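Local coordinates for protein putative O-GlcNAcase nagJ (Clostridium perfringens, PDB 6PV5) that probably cleaves beta-linked N-acetylglucosamine from glycans as a family 84 glycoside hydrolase, this chain holding the catalytic barrel with its flanking N-terminal and helical domains, at residues P184-R189 / E429-F434; Y229-W234 / P266-K271; S442-I447 / L551-S556. One frame throughout, in Å; residues are numbered along the deposited sequence.

Contact 1 of 3, residues P184-R189 / E429-F434; sequences PSFKMR and EEVSGF. With EDO (1,2-ethanediol), chain D.
Phe434 sets its CB over the centre of the Phe186 ring, a CH-pi contact of 4.2 Å to the centroid, while the backbone of Ser432 and CB of Val431 meet the same ring at its edge. With CG anti to its carbonyl carbon (chi1 -63°), Phe186 brings the ring against 431-434, where Phe186 CE1 touches Val431 CG1 at 3.7 Å; Tyr455 packs against both phenylalanines. This is the tight, buried side. Beside it the first and last strands of the (beta/alpha)8 barrel pair in parallel: Phe434 N gives a 2.8 Å bond to Met188 O, and Met188 N a longer one of 3.3 Å to Ser432 O. Lys187 N adds a weak bond to that oxygen. Arg189 NH1 bonds Phe186 O at 2.8 Å, the acceptor lying in the guanidinium plane; the same NH1 forms a salt bridge with Glu130. The looser margin is that of exposed Lys187, whose extended chain runs past Ser432 CB toward a salt bridge with Glu369. Further out, Glu430 OE1 takes a bond from an ethanediol, probably a crystallisation additive. Main-chain bonds thus close the barrel, and the apolar contacts of the Phe186 ring lie beside the point where the regular pairing begins.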
ATOM      1  N   PRO A 184      14.773  -4.239   3.890  1.00 36.61           N
ATOM      2  CA  PRO A 184      13.539  -3.608   4.368  1.00 38.01           C
ATOM      3  C   PRO A 184      13.466  -3.168   5.830  1.00 39.78           C
ATOM      4  O   PRO A 184      13.945  -3.877   6.718  1.00 42.68           O
ATOM      5  CB  PRO A 184      12.521  -4.741   4.194  1.00 34.06           C
ATOM      6  CG  PRO A 184      13.325  -6.028   4.399  1.00 37.39           C
ATOM      7  CD  PRO A 184      14.705  -5.709   3.868  1.00 35.50           C
ATOM      8  N   SER A 185      12.773  -2.038   6.063  1.00 37.20           N
ATOM      9  CA  SER A 185      12.445  -1.526   7.390  1.00 34.66           C
ATOM     10  C   SER A 185      11.520  -2.489   8.129  1.00 34.52           C
ATOM     11  O   SER A 185      11.683  -2.707   9.324  1.00 36.72           O
ATOM     12  CB  SER A 185      11.786  -0.170   7.304  1.00 34.61           C
ATOM     13  OG  SER A 185      12.607   0.765   6.617  1.00 36.53           O
ATOM     14  N   PHE A 186      10.501  -3.004   7.437  1.00 30.61           N
ATOM     15  CA  PHE A 186       9.532  -3.871   8.089  1.00 32.12           C
ATOM     16  C   PHE A 186       9.635  -5.247   7.456  1.00 32.25           C
ATOM     17  O   PHE A 186       9.797  -5.336   6.242  1.00 32.46           O
ATOM     18  CB  PHE A 186       8.096  -3.356   7.943  1.00 30.59           C
ATOM     19  CG  PHE A 186       7.805  -2.015   8.575  1.00 29.70           C
ATOM     20  CD1 PHE A 186       7.238  -1.931   9.834  1.00 30.19           C
ATOM     21  CD2 PHE A 186       8.090  -0.836   7.907  1.00 28.17           C
ATOM     22  CE1 PHE A 186       6.979  -0.695  10.415  1.00 29.72           C
ATOM     23  CE2 PHE A 186       7.827   0.396   8.487  1.00 28.85           C
ATOM     24  CZ  PHE A 186       7.262   0.464   9.741  1.00 27.56           C
ATOM     25  N   LYS A 187       9.523  -6.291   8.284  1.00 35.45           N
ATOM     26  CA  LYS A 187       9.771  -7.649   7.828  1.00 40.04           C
ATOM     27  C   LYS A 187       8.526  -8.177   7.132  1.00 39.20           C
ATOM     28  O   LYS A 187       8.604  -9.134   6.359  1.00 37.18           O
ATOM     29  CB  LYS A 187      10.138  -8.582   8.987  1.00 38.89           C
ATOM     30  CG  LYS A 187       9.006  -8.854   9.965  1.00 43.16           C
ATOM     31  CD  LYS A 187       9.360  -9.827  11.081  1.00 47.02           C
ATOM     32  CE  LYS A 187       8.150 -10.117  11.945  1.00 51.62           C
ATOM     33  NZ  LYS A 187       8.362 -11.262  12.865  1.00 53.12           N
ATOM     34  N   MET A 188       7.374  -7.592   7.483  1.00 37.16           N
ATOM     35  CA  MET A 188       6.143  -7.886   6.773  1.00 35.08           C
ATOM     36  C   MET A 188       5.558  -6.590   6.210  1.00 33.88           C
ATOM     37  O   MET A 188       5.302  -5.637   6.953  1.00 30.36           O
ATOM     38  CB  MET A 188       5.113  -8.591   7.650  1.00 37.90           C
ATOM     39  CG  MET A 188       4.090  -9.302   6.800  1.00 41.52           C
ATOM     40  SD  MET A 188       2.556  -9.711   7.632  1.00 49.74           S
ATOM     41  CE  MET A 188       2.010 -11.039   6.562  1.00 53.00           C
ATOM     42  N   ARG A 189       5.402  -6.585   4.879  1.00 28.81           N
ATOM     43  CA  ARG A 189       4.881  -5.471   4.097  1.00 30.32           C
ATOM     44  C   ARG A 189       3.737  -6.008   3.244  1.00 31.60           C
ATOM     45  O   ARG A 189       3.987  -6.656   2.240  1.00 32.58           O
ATOM     46  CB  ARG A 189       5.987  -4.880   3.221  1.00 28.18           C
ATOM     47  CG  ARG A 189       7.208  -4.422   4.004  1.00 31.09           C
ATOM     48  CD  ARG A 189       8.459  -4.184   3.171  1.00 33.59           C
ATOM     49  NE  ARG A 189       8.698  -5.286   2.239  1.00 34.43           N
ATOM     50  CZ  ARG A 189       9.276  -6.447   2.554  1.00 36.66           C
ATOM     51  NH1 ARG A 189       9.674  -6.687   3.798  1.00 32.93           N
ATOM     52  NH2 ARG A 189       9.449  -7.367   1.617  1.00 33.84           N
ATOM     53  N   GLU A 429      10.897   0.823  15.084  1.00 37.51           N
ATOM     54  CA  GLU A 429      11.455   0.502  16.395  1.00 38.04           C
ATOM     55  C   GLU A 429      10.475  -0.332  17.217  1.00 39.13           C
ATOM     56  O   GLU A 429      10.906  -1.108  18.062  1.00 42.05           O
ATOM     57  CB  GLU A 429      11.789   1.779  17.167  1.00 34.64           C
ATOM     58  CG  GLU A 429      12.923   2.573  16.551  1.00 39.53           C
ATOM     59  CD  GLU A 429      13.360   3.783  17.373  1.00 47.71           C
ATOM     60  OE1 GLU A 429      13.007   3.847  18.571  1.00 51.19           O
ATOM     61  OE2 GLU A 429      14.059   4.677  16.816  1.00 55.49           O
ATOM     62  N   GLU A 430       9.161  -0.159  16.987  1.00 35.00           N
ATOM     63  CA  GLU A 430       8.151  -0.814  17.814  1.00 32.62           C
ATOM     64  C   GLU A 430       7.220  -1.702  16.982  1.00 29.18           C
ATOM     65  O   GLU A 430       6.341  -2.385  17.521  1.00 29.20           O
ATOM     66  CB  GLU A 430       7.346   0.232  18.596  1.00 34.43           C
ATOM     67  CG  GLU A 430       8.154   1.018  19.618  1.00 39.15           C
ATOM     68  CD  GLU A 430       8.911   0.189  20.655  1.00 47.52           C
ATOM     69  OE1 GLU A 430       8.385  -0.866  21.083  1.00 45.15           O
ATOM     70  OE2 GLU A 430      10.040   0.592  21.024  1.00 52.24           O
ATOM     71  N   VAL A 431       7.397  -1.676  15.661  1.00 28.17           N
ATOM     72  CA  VAL A 431       6.427  -2.260  14.749  1.00 27.82           C
ATOM     73  C   VAL A 431       7.190  -3.062  13.700  1.00 26.55           C
ATOM     74  O   VAL A 431       8.092  -2.522  13.063  1.00 28.31           O
ATOM     75  CB  VAL A 431       5.550  -1.152  14.108  1.00 28.83           C
ATOM     76  CG1 VAL A 431       4.583  -1.713  13.066  1.00 27.86           C
ATOM     77  CG2 VAL A 431       4.774  -0.373  15.164  1.00 25.71           C
ATOM     78  N   SER A 432       6.789  -4.323  13.497  1.00 27.98           N
ATOM     79  CA  SER A 432       7.507  -5.244  12.617  1.00 31.46           C
ATOM     80  C   SER A 432       6.739  -5.497  11.319  1.00 34.77           C
ATOM     81  O   SER A 432       7.268  -6.112  10.386  1.00 35.20           O
ATOM     82  CB  SER A 432       7.719  -6.566  13.326  1.00 32.14           C
ATOM     83  OG  SER A 432       6.458  -7.118  13.706  1.00 34.32           O
ATOM     84  N   GLY A 433       5.461  -5.102  11.293  1.00 31.03           N
ATOM     85  CA  GLY A 433       4.640  -5.309  10.107  1.00 33.58           C
ATOM     86  C   GLY A 433       3.839  -4.063   9.730  1.00 29.63           C
ATOM     87  O   GLY A 433       3.298  -3.377  10.596  1.00 26.56           O
ATOM     88  N   PHE A 434       3.781  -3.797   8.425  1.00 28.58           N
ATOM     89  CA  PHE A 434       2.940  -2.745   7.882  1.00 29.96           C
ATOM     90  C   PHE A 434       1.951  -3.331   6.863  1.00 31.32           C
ATOM     91  O   PHE A 434       2.343  -3.967   5.892  1.00 33.80           O
ATOM     92  CB  PHE A 434       3.815  -1.623   7.325  1.00 28.62           C
ATOM     93  CG  PHE A 434       3.006  -0.498   6.733  1.00 30.09           C
ATOM     94  CD1 PHE A 434       2.150   0.247   7.531  1.00 28.03           C
ATOM     95  CD2 PHE A 434       3.101  -0.185   5.385  1.00 29.26           C
ATOM     96  CE1 PHE A 434       1.397   1.279   6.992  1.00 32.14           C
ATOM     97  CE2 PHE A 434       2.329   0.835   4.843  1.00 30.33           C
ATOM     98  CZ  PHE A 434       1.479   1.565   5.647  1.00 30.73           C
TER
HETATM   99  C1  EDO D 603       9.025  -5.035  22.952  1.00 63.45           C
HETATM  100  O1  EDO D 603       8.688  -4.183  24.039  1.00 69.19           O
HETATM  101  C2  EDO D 603       8.888  -4.423  21.603  1.00 52.63           C
HETATM  102  O2  EDO D 603       9.794  -3.361  21.315  1.00 50.27           O

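Contact 2 of 3, residues Y229-W234 / P266-K271; sequences YHREKW and PGLDIK
Trp234 carries Pro266 over one face of its indole, Pro266 CB standing 3.7 Å from the centroid of the five-membered ring, while Asp269 OD1 and Arg231 O lie at the edge in the ring plane. The guanidinium of Arg231, the other flat group, has Leu268 over one face, offset toward the rim, with Arg231 NH1 3.6 Å from Leu268 CB; Glu232 reaches its edge and forms a salt bridge, Arg231 NH2 to Glu232 OE2 3.2 Å.

The edge of the indole is used for a nearly straight hydrogen bond: Trp234 NE1 meets the syn lone pair of Asp269 OD1 at 3.1 Å, with an N-H...O angle of 174° and the carboxylate plane turned 70° from the ring. Asp269 OD2 forms a salt bridge with Arg235, and together the two bonds probably fix the rotation of the carboxylate. At the far end of the indole, Ile270 CD1 approaches Trp234 CH2 obliquely at 4.0 Å.

Both segments belong to beta-alpha loops of the (beta/alpha)8 barrel, following strands 219-222 and 259-264. They lie at the C-terminal ends of the strands, where barrel enzymes carry their active sites; the Arg231 side chain is about 7 Å from that of Asp305, the predicted proton donor.

Within the first loop a type I turn runs from Arg231 to Trp234. With its CG between backbone N and carbonyl carbon (chi1 62°), Trp234 directs its ring across to the second loop. There Pro266 O accepts from the amides of both Asp269 and Ile270, within the bend that carries Asp269. Helix 274-294 packs against the indole through Asp280 and Leu284.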
ATOM      1  N   TYR A 229     -16.239 -19.114   3.417  1.00 42.35           N
ATOM      2  CA  TYR A 229     -15.336 -20.167   3.853  1.00 46.88           C
ATOM      3  C   TYR A 229     -14.192 -19.588   4.681  1.00 51.83           C
ATOM      4  O   TYR A 229     -13.346 -20.316   5.209  1.00 42.37           O
ATOM      5  CB  TYR A 229     -14.818 -20.966   2.651  1.00 50.65           C
ATOM      6  CG  TYR A 229     -15.928 -21.731   1.979  1.00 60.97           C
ATOM      7  CD1 TYR A 229     -16.614 -21.192   0.899  1.00 64.38           C
ATOM      8  CD2 TYR A 229     -16.359 -22.950   2.483  1.00 59.57           C
ATOM      9  CE1 TYR A 229     -17.672 -21.865   0.309  1.00 67.73           C
ATOM     10  CE2 TYR A 229     -17.416 -23.634   1.906  1.00 65.79           C
ATOM     11  CZ  TYR A 229     -18.075 -23.089   0.816  1.00 69.69           C
ATOM     12  OH  TYR A 229     -19.108 -23.761   0.231  1.00 80.91           O
ATOM     13  N   HIS A 230     -14.149 -18.259   4.776  1.00 50.15           N
ATOM     14  CA  HIS A 230     -13.181 -17.667   5.673  1.00 45.63           C
ATOM     15  C   HIS A 230     -13.866 -17.406   7.015  1.00 44.19           C
ATOM     16  O   HIS A 230     -13.174 -17.196   8.002  1.00 46.88           O
ATOM     17  CB  HIS A 230     -12.481 -16.465   5.009  1.00 47.98           C
ATOM     18  CG  HIS A 230     -12.879 -15.175   5.637  1.00 51.94           C
ATOM     19  ND1 HIS A 230     -14.180 -14.700   5.584  1.00 53.07           N
ATOM     20  CD2 HIS A 230     -12.186 -14.312   6.409  1.00 51.87           C
ATOM     21  CE1 HIS A 230     -14.262 -13.581   6.273  1.00 59.05           C
ATOM     22  NE2 HIS A 230     -13.052 -13.324   6.786  1.00 55.86           N
ATOM     23  N   ARG A 231     -15.213 -17.455   7.052  1.00 43.95           N
ATOM     24  CA  ARG A 231     -15.975 -16.941   8.186  1.00 45.49           C
ATOM     25  C   ARG A 231     -17.217 -17.773   8.521  1.00 49.17           C
ATOM     26  O   ARG A 231     -17.215 -18.510   9.504  1.00 51.52           O
ATOM     27  CB  ARG A 231     -16.382 -15.478   7.977  1.00 43.01           C
ATOM     28  CG  ARG A 231     -16.950 -14.810   9.223  1.00 42.41           C
ATOM     29  CD  ARG A 231     -17.472 -13.400   9.006  1.00 47.93           C
ATOM     30  NE  ARG A 231     -18.132 -12.964  10.231  1.00 54.44           N
ATOM     31  CZ  ARG A 231     -19.448 -12.977  10.444  1.00 60.40           C
ATOM     32  NH1 ARG A 231     -19.940 -12.573  11.607  1.00 65.19           N
ATOM     33  NH2 ARG A 231     -20.272 -13.391   9.500  1.00 56.35           N
ATOM     34  N   GLU A 232     -18.329 -17.559   7.798  1.00 53.58           N
ATOM     35  CA  GLU A 232     -19.582 -18.221   8.144  1.00 53.93           C
ATOM     36  C   GLU A 232     -19.387 -19.736   8.086  1.00 53.05           C
ATOM     37  O   GLU A 232     -19.852 -20.461   8.963  1.00 56.71           O
ATOM     38  CB  GLU A 232     -20.720 -17.851   7.192  1.00 58.36           C
ATOM     39  CG  GLU A 232     -21.527 -16.642   7.629  1.00 70.26           C
ATOM     40  CD  GLU A 232     -21.113 -15.326   6.983  1.00 72.86           C
ATOM     41  OE1 GLU A 232     -19.976 -15.245   6.452  1.00 61.54           O
ATOM     42  OE2 GLU A 232     -21.933 -14.383   7.010  1.00 81.21           O
ATOM     43  N   LYS A 233     -18.691 -20.193   7.043  1.00 48.33           N
ATOM     44  CA  LYS A 233     -18.421 -21.606   6.851  1.00 50.42           C
ATOM     45  C   LYS A 233     -16.942 -21.900   7.088  1.00 44.24           C
ATOM     46  O   LYS A 233     -16.328 -22.603   6.290  1.00 38.92           O
ATOM     47  CB  LYS A 233     -18.710 -21.968   5.391  1.00 53.37           C
ATOM     48  CG  LYS A 233     -20.143 -21.771   4.915  1.00 60.65           C
ATOM     49  CD  LYS A 233     -20.347 -22.314   3.508  1.00 61.43           C
ATOM     50  CE  LYS A 233     -21.632 -21.841   2.863  1.00 63.44           C
ATOM     51  NZ  LYS A 233     -22.831 -22.465   3.470  1.00 57.55           N
ATOM     52  N   TRP A 234     -16.352 -21.355   8.165  1.00 44.84           N
ATOM     53  CA  TRP A 234     -14.919 -21.534   8.395  1.00 42.71           C
ATOM     54  C   TRP A 234     -14.547 -23.003   8.593  1.00 40.67           C
ATOM     55  O   TRP A 234     -13.419 -23.387   8.304  1.00 43.18           O
ATOM     56  CB  TRP A 234     -14.409 -20.703   9.574  1.00 36.02           C
ATOM     57  CG  TRP A 234     -15.037 -21.059  10.881  1.00 36.11           C
ATOM     58  CD1 TRP A 234     -16.199 -20.558  11.385  1.00 36.47           C
ATOM     59  CD2 TRP A 234     -14.541 -21.990  11.864  1.00 36.32           C
ATOM     60  NE1 TRP A 234     -16.451 -21.091  12.620  1.00 39.67           N
ATOM     61  CE2 TRP A 234     -15.448 -21.973  12.943  1.00 36.12           C
ATOM     62  CE3 TRP A 234     -13.425 -22.833  11.939  1.00 41.15           C
ATOM     63  CZ2 TRP A 234     -15.283 -22.767  14.077  1.00 38.93           C
ATOM     64  CZ3 TRP A 234     -13.249 -23.604  13.072  1.00 43.22           C
ATOM     65  CH2 TRP A 234     -14.172 -23.577  14.121  1.00 39.00           C
ATOM     66  N   PRO A 266     -13.411 -17.285  12.987  1.00 43.78           N
ATOM     67  CA  PRO A 266     -14.348 -18.266  13.541  1.00 40.79           C
ATOM     68  C   PRO A 266     -15.227 -17.686  14.639  1.00 45.43           C
ATOM     69  O   PRO A 266     -16.122 -18.359  15.150  1.00 42.96           O
ATOM     70  CB  PRO A 266     -13.396 -19.266  14.206  1.00 42.26           C
ATOM     71  CG  PRO A 266     -12.220 -18.427  14.654  1.00 42.68           C
ATOM     72  CD  PRO A 266     -12.052 -17.386  13.559  1.00 41.05           C
ATOM     73  N   GLY A 267     -14.949 -16.426  14.985  1.00 45.09           N
ATOM     74  CA  GLY A 267     -15.439 -15.805  16.206  1.00 43.40           C
ATOM     75  C   GLY A 267     -16.961 -15.766  16.336  1.00 41.52           C
ATOM     76  O   GLY A 267     -17.464 -15.723  17.452  1.00 47.72           O
ATOM     77  N   LEU A 268     -17.691 -15.767  15.217  1.00 40.76           N
ATOM     78  CA  LEU A 268     -19.141 -15.627  15.278  1.00 47.74           C
ATOM     79  C   LEU A 268     -19.826 -16.801  15.987  1.00 49.36           C
ATOM     80  O   LEU A 268     -20.870 -16.597  16.600  1.00 47.31           O
ATOM     81  CB  LEU A 268     -19.745 -15.287  13.903  1.00 49.48           C
ATOM     82  CG  LEU A 268     -20.009 -16.372  12.844  1.00 54.57           C
ATOM     83  CD1 LEU A 268     -18.912 -17.420  12.692  1.00 53.89           C
ATOM     84  CD2 LEU A 268     -21.401 -16.980  12.936  1.00 55.24           C
ATOM     85  N   ASP A 269     -19.250 -18.017  15.935  1.00 50.09           N
ATOM     86  CA  ASP A 269     -19.959 -19.144  16.533  1.00 55.02           C
ATOM     87  C   ASP A 269     -19.042 -20.162  17.219  1.00 58.83           C
ATOM     88  O   ASP A 269     -19.547 -21.104  17.830  1.00 63.14           O
ATOM     89  CB  ASP A 269     -20.904 -19.809  15.527  1.00 53.44           C
ATOM     90  CG  ASP A 269     -20.201 -20.600  14.435  1.00 53.44           C
ATOM     91  OD1 ASP A 269     -18.944 -20.626  14.413  1.00 51.42           O
ATOM     92  OD2 ASP A 269     -20.918 -21.210  13.630  1.00 58.23           O
ATOM     93  N   ILE A 270     -17.716 -19.982  17.125  1.00 55.27           N
ATOM     94  CA  ILE A 270     -16.775 -20.936  17.694  1.00 54.44           C
ATOM     95  C   ILE A 270     -17.125 -21.200  19.160  1.00 59.26           C
ATOM     96  O   ILE A 270     -17.603 -20.318  19.877  1.00 58.59           O
ATOM     97  CB  ILE A 270     -15.307 -20.507  17.487  1.00 57.22           C
ATOM     98  CG1 ILE A 270     -14.331 -21.643  17.807  1.00 54.47           C
ATOM     99  CG2 ILE A 270     -14.983 -19.237  18.266  1.00 58.65           C
ATOM    100  CD1 ILE A 270     -12.936 -21.457  17.251  1.00 54.78           C
ATOM    101  N   LYS A 271     -16.926 -22.454  19.578  1.00 58.64           N
ATOM    102  CA  LYS A 271     -17.113 -22.860  20.960  1.00 57.12           C
ATOM    103  C   LYS A 271     -15.744 -23.111  21.596  1.00 53.10           C
ATOM    104  O   LYS A 271     -14.791 -23.525  20.933  1.00 53.49           O
ATOM    105  CB  LYS A 271     -18.103 -24.029  21.042  1.00 62.00           C
ATOM    106  CG  LYS A 271     -19.583 -23.656  21.089  1.00 62.42           C
ATOM    107  CD  LYS A 271     -19.952 -22.888  22.352  1.00 68.69           C
ATOM    108  CE  LYS A 271     -21.422 -22.955  22.715  1.00 74.21           C
ATOM    109  NZ  LYS A 271     -22.283 -22.360  21.665  1.00 79.87           N
TER

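Contact 3 of 3, residues S442-I447 / L551-S556; sequences SDASKI and LNQLDS
Gln553 and Asp443 are joined by a water that accepts from Gln553 NE2 at 2.7 Å and from Asp443 N at 2.8 Å. The same water donates to Asp443 OD2, although the 2.5 Å between the water and that oxygen is short and its exact length doubtful. The other end of the same amide works directly, for Gln553 OE1 lies 2.9 Å from Ala444 N in a weak, bent hydrogen bond (126° at the hydrogen). The Gln553 chain is extended beyond CG (chi2 161°), which carries the amide from helix 548-579 across to the main chain of 442-447.

Gln553 OE1 also sits against Ala444 CB at 3.3 Å, a methyl group that meets Leu554 CD2 more loosely, at 4.5 Å. Leu554 is further packed by Phe483 and Phe486 of helix 480-487.

Asp443 is held from several directions. Lys446 NZ forms a salt bridge to Asp443 OD1 at 2.9 Å, arriving from above the carboxylate plane, and Asn547 bonds the same oxygen; Lys446 has a second acidic partner in Asp207. These bonds probably stabilise the negative charge of Asp443.

The contact joins the chain leading into helix 446-457 of the catalytic barrel to a long helix of the post-catalytic helical domain. With its amide bonded weakly to Ala444 N and through water to Asp443 N, Gln553 makes this a mainly polar junction, with only a small apolar patch beside it.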
ATOM      1  N   SER A 442      -9.842  -1.578  -7.132  1.00 30.71           N
ATOM      2  CA  SER A 442      -8.499  -2.127  -7.176  1.00 30.73           C
ATOM      3  C   SER A 442      -7.531  -1.151  -7.835  1.00 30.87           C
ATOM      4  O   SER A 442      -6.516  -0.777  -7.253  1.00 28.72           O
ATOM      5  CB  SER A 442      -8.485  -3.451  -7.893  1.00 32.42           C
ATOM      6  OG  SER A 442      -7.148  -3.891  -8.044  1.00 34.06           O
ATOM      7  N   ASP A 443      -7.810  -0.765  -9.083  1.00 30.66           N
ATOM      8  CA  ASP A 443      -6.843   0.081  -9.766  1.00 28.08           C
ATOM      9  C   ASP A 443      -6.700   1.416  -9.042  1.00 24.85           C
ATOM     10  O   ASP A 443      -5.609   1.953  -8.944  1.00 27.04           O
ATOM     11  CB  ASP A 443      -7.088   0.121 -11.276  1.00 30.43           C
ATOM     12  CG  ASP A 443      -6.534  -1.120 -11.956  1.00 34.43           C
ATOM     13  OD1 ASP A 443      -5.362  -1.066 -12.441  1.00 36.22           O
ATOM     14  OD2 ASP A 443      -7.258  -2.134 -11.982  1.00 32.86           O
ATOM     15  N   ALA A 444      -7.795   1.925  -8.478  1.00 25.57           N
ATOM     16  CA  ALA A 444      -7.770   3.254  -7.878  1.00 26.62           C
ATOM     17  C   ALA A 444      -6.972   3.235  -6.564  1.00 29.05           C
ATOM     18  O   ALA A 444      -6.501   4.283  -6.112  1.00 26.99           O
ATOM     19  CB  ALA A 444      -9.185   3.769  -7.694  1.00 21.37           C
ATOM     20  N   SER A 445      -6.777   2.029  -5.998  1.00 28.48           N
ATOM     21  CA  SER A 445      -6.039   1.819  -4.753  1.00 28.58           C
ATOM     22  C   SER A 445      -4.530   1.828  -5.005  1.00 29.25           C
ATOM     23  O   SER A 445      -3.743   1.883  -4.076  1.00 30.01           O
ATOM     24  CB  SER A 445      -6.419   0.505  -4.124  1.00 23.75           C
ATOM     25  OG  SER A 445      -7.631   0.628  -3.419  1.00 26.98           O
ATOM     26  N   LYS A 446      -4.107   1.729  -6.259  1.00 27.30           N
ATOM     27  CA  LYS A 446      -2.696   1.457  -6.476  1.00 28.58           C
ATOM     28  C   LYS A 446      -1.766   2.585  -6.018  1.00 27.07           C
ATOM     29  O   LYS A 446      -0.718   2.294  -5.476  1.00 26.27           O
ATOM     30  CB  LYS A 446      -2.425   0.989  -7.905  1.00 25.33           C
ATOM     31  CG  LYS A 446      -3.006  -0.383  -8.186  1.00 27.33           C
ATOM     32  CD  LYS A 446      -2.695  -0.880  -9.583  1.00 31.38           C
ATOM     33  CE  LYS A 446      -3.383  -2.198  -9.900  1.00 30.54           C
ATOM     34  NZ  LYS A 446      -3.123  -2.577 -11.312  1.00 33.68           N
ATOM     35  N   ILE A 447      -2.095   3.851  -6.306  1.00 27.01           N
ATOM     36  CA  ILE A 447      -1.216   4.949  -5.946  1.00 26.51           C
ATOM     37  C   ILE A 447      -0.886   4.919  -4.454  1.00 24.80           C
ATOM     38  O   ILE A 447       0.299   4.908  -4.100  1.00 26.75           O
ATOM     39  CB  ILE A 447      -1.708   6.323  -6.462  1.00 32.96           C
ATOM     40  CG1 ILE A 447      -1.634   6.392  -7.993  1.00 31.37           C
ATOM     41  CG2 ILE A 447      -0.905   7.460  -5.843  1.00 30.52           C
ATOM     42  CD1 ILE A 447      -2.671   7.307  -8.601  1.00 30.60           C
ATOM     43  N   LEU A 551      -9.536   4.637 -15.194  1.00 27.94           N
ATOM     44  CA  LEU A 551     -10.330   5.717 -15.765  1.00 28.13           C
ATOM     45  C   LEU A 551     -11.816   5.505 -15.468  1.00 28.47           C
ATOM     46  O   LEU A 551     -12.496   6.426 -15.013  1.00 28.43           O
ATOM     47  CB  LEU A 551     -10.039   5.814 -17.265  1.00 27.46           C
ATOM     48  CG  LEU A 551     -10.948   6.745 -18.076  1.00 30.40           C
ATOM     49  CD1 LEU A 551     -10.941   8.169 -17.523  1.00 28.24           C
ATOM     50  CD2 LEU A 551     -10.538   6.731 -19.553  1.00 27.83           C
ATOM     51  N   ASN A 552     -12.304   4.274 -15.671  1.00 25.19           N
ATOM     52  CA  ASN A 552     -13.698   3.956 -15.414  1.00 25.11           C
ATOM     53  C   ASN A 552     -14.062   4.137 -13.940  1.00 27.33           C
ATOM     54  O   ASN A 552     -15.161   4.586 -13.627  1.00 27.99           O
ATOM     55  CB  ASN A 552     -14.061   2.567 -15.965  1.00 25.61           C
ATOM     56  CG  ASN A 552     -14.310   2.588 -17.464  1.00 29.07           C
ATOM     57  OD1 ASN A 552     -14.796   3.580 -18.010  1.00 27.40           O
ATOM     58  ND2 ASN A 552     -13.985   1.500 -18.141  1.00 28.18           N
ATOM     59  N   GLN A 553     -13.156   3.770 -13.018  1.00 29.25           N
ATOM     60  CA  GLN A 553     -13.466   3.869 -11.597  1.00 27.24           C
ATOM     61  C   GLN A 553     -13.653   5.336 -11.197  1.00 26.91           C
ATOM     62  O   GLN A 553     -14.434   5.652 -10.303  1.00 23.78           O
ATOM     63  CB  GLN A 553     -12.373   3.176 -10.778  1.00 26.78           C
ATOM     64  CG  GLN A 553     -12.590   1.673 -10.631  1.00 28.19           C
ATOM     65  CD  GLN A 553     -11.326   0.946 -10.230  1.00 35.89           C
ATOM     66  OE1 GLN A 553     -10.302   1.546  -9.902  1.00 35.11           O
ATOM     67  NE2 GLN A 553     -11.371  -0.376 -10.284  1.00 38.88           N
ATOM     68  N   LEU A 554     -12.944   6.227 -11.894  1.00 26.60           N
ATOM     69  CA  LEU A 554     -12.833   7.635 -11.538  1.00 26.21           C
ATOM     70  C   LEU A 554     -13.747   8.529 -12.383  1.00 27.54           C
ATOM     71  O   LEU A 554     -13.812   9.739 -12.162  1.00 27.13           O
ATOM     72  CB  LEU A 554     -11.372   8.013 -11.797  1.00 26.55           C
ATOM     73  CG  LEU A 554     -10.367   7.333 -10.862  1.00 28.51           C
ATOM     74  CD1 LEU A 554      -8.949   7.773 -11.175  1.00 28.94           C
ATOM     75  CD2 LEU A 554     -10.720   7.616  -9.404  1.00 25.18           C
ATOM     76  N   ASP A 555     -14.451   7.962 -13.362  1.00 27.81           N
ATOM     77  CA  ASP A 555     -15.070   8.816 -14.379  1.00 29.85           C
ATOM     78  C   ASP A 555     -16.051   9.827 -13.800  1.00 27.33           C
ATOM     79  O   ASP A 555     -16.016  10.976 -14.225  1.00 29.75           O
ATOM     80  CB  ASP A 555     -15.739   8.104 -15.558  1.00 28.48           C
ATOM     81  CG  ASP A 555     -16.083   9.114 -16.661  1.00 31.63           C
ATOM     82  OD1 ASP A 555     -15.170   9.532 -17.421  1.00 30.50           O
ATOM     83  OD2 ASP A 555     -17.234   9.534 -16.706  1.00 30.19           O
ATOM     84  N   SER A 556     -16.939   9.414 -12.885  1.00 29.04           N
ATOM     85  CA  SER A 556     -17.867  10.353 -12.256  1.00 31.80           C
ATOM     86  C   SER A 556     -17.135  11.455 -11.482  1.00 32.80           C
ATOM     87  O   SER A 556     -17.577  12.616 -11.475  1.00 30.74           O
ATOM     88  CB  SER A 556     -18.844   9.664 -11.363  1.00 33.52           C
ATOM     89  OG  SER A 556     -19.626   8.780 -12.126  1.00 44.73           O
TER
HETATM   90  O   HOH W   1      -9.461  -2.257 -10.791  1.00 39.70           O

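From the N terminus, the chain leaves the first domain and enters the barrel at 184-189, the first half of contact 1. Before its partner 429-434 arrives, the loop segments 229-234 and 266-271 close contact 2, a short loop enclosed wholly within the long excursion that contact 1 completes. Contact 1 seals the first barrel strand to the eighth; contact 2 ties together the loops after the second and third. Contact 3 opens only afterwards, at 442-447, shortly beyond the last strand, and closes at 551-556 after a largely helical stretch without strands, joining barrel to helical domain. The three do not touch: centres lie about 28 to 33 Å apart.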